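Caspase-3 (Porites astreoides, PDB 6WI4) is a caspase of a reef-building coral, probably a cysteine protease that cleaves proteins after aspartate during apoptosis. Local coordinates at residues A[44-49]-A[171-176]. Sequence-based numbering, arbitrary orientation.
Sequences AKLFRA and QSLTKV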
loop_
_atom_site.group_PDB
_atom_site.type_symbol
_atom_site.label_atom_id
_atom_site.label_comp_id
_atom_site.label_asym_id
_atom_site.label_seq_id
_atom_site.Cartn_x
_atom_site.Cartn_y
_atom_site.Cartn_z
ATOM N N ALA A 44 -4.261 -8.788 -5.024
ATOM C CA ALA A 44 -4.525 -9.004 -6.441
ATOM C C ALA A 44 -6.007 -9.273 -6.673
ATOM O O ALA A 44 -6.610 -8.713 -7.596
ATOM C CB ALA A 44 -3.664 -10.152 -6.962
ATOM N N LYS A 45 -6.610 -10.097 -5.816
ATOM C CA LYS A 45 -8.034 -10.386 -5.914
ATOM C C LYS A 45 -8.862 -9.121 -5.706
ATOM O O LYS A 45 -9.797 -8.839 -6.471
ATOM C CB LYS A 45 -8.393 -11.464 -4.887
ATOM C CG LYS A 45 -9.854 -11.862 -4.863
ATOM C CD LYS A 45 -10.121 -12.966 -3.835
ATOM C CE LYS A 45 -11.623 -13.207 -3.698
ATOM N NZ LYS A 45 -11.915 -14.278 -2.711
ATOM N N LEU A 46 -8.487 -8.310 -4.713
ATOM C CA LEU A 46 -9.219 -7.083 -4.425
ATOM C C LEU A 46 -9.105 -6.079 -5.568
ATOM O O LEU A 46 -10.109 -5.520 -6.019
ATOM C CB LEU A 46 -8.699 -6.469 -3.126
ATOM C CG LEU A 46 -9.246 -5.078 -2.829
ATOM C CD1 LEU A 46 -10.764 -5.115 -2.636
ATOM C CD2 LEU A 46 -8.554 -4.467 -1.616
ATOM N N PHE A 47 -7.884 -5.825 -6.043
ATOM C CA PHE A 47 -7.712 -4.812 -7.078
ATOM C C PHE A 47 -8.368 -5.233 -8.392
ATOM O O PHE A 47 -8.894 -4.384 -9.111
ATOM C CB PHE A 47 -6.223 -4.516 -7.280
ATOM C CG PHE A 47 -5.554 -3.855 -6.088
ATOM C CD1 PHE A 47 -6.285 -3.137 -5.153
ATOM C CD2 PHE A 47 -4.179 -3.957 -5.926
ATOM C CE1 PHE A 47 -5.658 -2.536 -4.064
ATOM C CE2 PHE A 47 -3.545 -3.358 -4.862
ATOM C CZ PHE A 47 -4.289 -2.640 -3.921
ATOM N N ARG A 48 -8.384 -6.532 -8.704
ATOM C CA ARG A 48 -9.162 -6.994 -9.856
ATOM C C ARG A 48 -10.650 -6.724 -9.662
ATOM O O ARG A 48 -11.338 -6.294 -10.598
ATOM C CB ARG A 48 -8.920 -8.489 -10.095
ATOM C CG ARG A 48 -7.549 -8.784 -10.674
ATOM C CD ARG A 48 -7.403 -10.231 -11.167
ATOM N NE ARG A 48 -7.637 -11.220 -10.113
ATOM C CZ ARG A 48 -6.674 -11.809 -9.407
ATOM N NH1 ARG A 48 -5.403 -11.505 -9.643
ATOM N NH2 ARG A 48 -6.981 -12.699 -8.467
ATOM N N ALA A 49 -11.166 -6.988 -8.457
ATOM C CA ALA A 49 -12.579 -6.753 -8.178
ATOM C C ALA A 49 -12.937 -5.275 -8.231
ATOM O O ALA A 49 -14.093 -4.931 -8.514
ATOM C CB ALA A 49 -12.942 -7.339 -6.822
ATOM N N GLN A 171 -4.723 -7.825 5.663
ATOM C CA GLN A 171 -5.892 -8.615 6.066
ATOM C C GLN A 171 -7.091 -7.709 6.322
ATOM O O GLN A 171 -8.217 -7.994 5.892
ATOM C CB GLN A 171 -5.604 -9.418 7.348
ATOM C CG GLN A 171 -4.808 -10.715 7.239
ATOM C CD GLN A 171 -4.789 -11.496 8.565
ATOM O OE1 GLN A 171 -5.761 -12.185 8.903
ATOM N NE2 GLN A 171 -3.690 -11.380 9.323
ATOM N N SER A 172 -6.864 -6.629 7.069
ATOM C CA SER A 172 -7.948 -5.732 7.440
ATOM C C SER A 172 -8.423 -4.925 6.242
ATOM O O SER A 172 -9.626 -4.691 6.078
ATOM C CB SER A 172 -7.496 -4.791 8.560
ATOM O OG SER A 172 -7.159 -5.523 9.732
ATOM N N LEU A 173 -7.489 -4.485 5.399
ATOM C CA LEU A 173 -7.861 -3.710 4.225
ATOM C C LEU A 173 -8.743 -4.528 3.290
ATOM O O LEU A 173 -9.774 -4.041 2.813
ATOM C CB LEU A 173 -6.605 -3.212 3.508
ATOM C CG LEU A 173 -6.844 -2.139 2.450
ATOM C CD1 LEU A 173 -5.797 -1.052 2.539
ATOM C CD2 LEU A 173 -6.878 -2.779 1.080
ATOM N N THR A 174 -8.367 -5.781 3.025
ATOM C CA THR A 174 -9.192 -6.561 2.106
ATOM C C THR A 174 -10.562 -6.857 2.714
ATOM O O THR A 174 -11.576 -6.791 2.011
ATOM C CB THR A 174 -8.452 -7.835 1.678
ATOM O OG1 THR A 174 -8.168 -8.644 2.817
ATOM C CG2 THR A 174 -7.149 -7.473 1.000
ATOM N N LYS A 175 -10.627 -7.113 4.025
ATOM C CA LYS A 175 -11.914 -7.345 4.678
ATOM C C LYS A 175 -12.800 -6.109 4.604
ATOM O O LYS A 175 -13.965 -6.187 4.191
ATOM C CB LYS A 175 -11.700 -7.761 6.130
ATOM C CG LYS A 175 -12.978 -8.037 6.898
ATOM C CD LYS A 175 -12.681 -8.845 8.160
ATOM N N VAL A 176 -12.264 -4.946 4.982
ATOM C CA VAL A 176 -13.078 -3.733 4.975
ATOM C C VAL A 176 -13.488 -3.357 3.557
ATOM O O VAL A 176 -14.639 -2.972 3.315
ATOM C CB VAL A 176 -12.335 -2.570 5.657
ATOM C CG1 VAL A 176 -13.088 -1.258 5.431
ATOM C CG2 VAL A 176 -12.172 -2.825 7.149
#
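Leu46 and Leu173 both turn CG away from the backbone N, with chi1 171° and -167°, and each sends its CD2 methyl between helix 36-49 and helix 168-180. The two methyls meet end on, Leu46 CD2 lying 3.6 Å from Leu173 CD2. The two leucine side chains cross at about a right angle, so they touch through these single branches and do not lie along each other. Leu46 CD2 also reaches the methyl of Thr174, with CG2 at 4.2 Å. In Thr174, chi1 61° turns OG1 back along its own helix, within reach of the carbonyls Ile170 O and Gln171 O one turn earlier, while CG2 faces Leu46. The backbones come closest at Leu46 and Thr174, whose CA atoms are 6.6 Å apart. The contact is small and apolar, burying 123 Å² in all. On the neighbouring face of helix 36-49, Phe47 packs on Ala14 and Ile16 of strand 13-18 and on Val54. Helix 168-180 rests through Ser172 and Val176 on helix 186-197. This is plain helix-to-helix packing within the helical layer on one face of the central six-stranded, mostly parallel beta-sheet of the caspase fold.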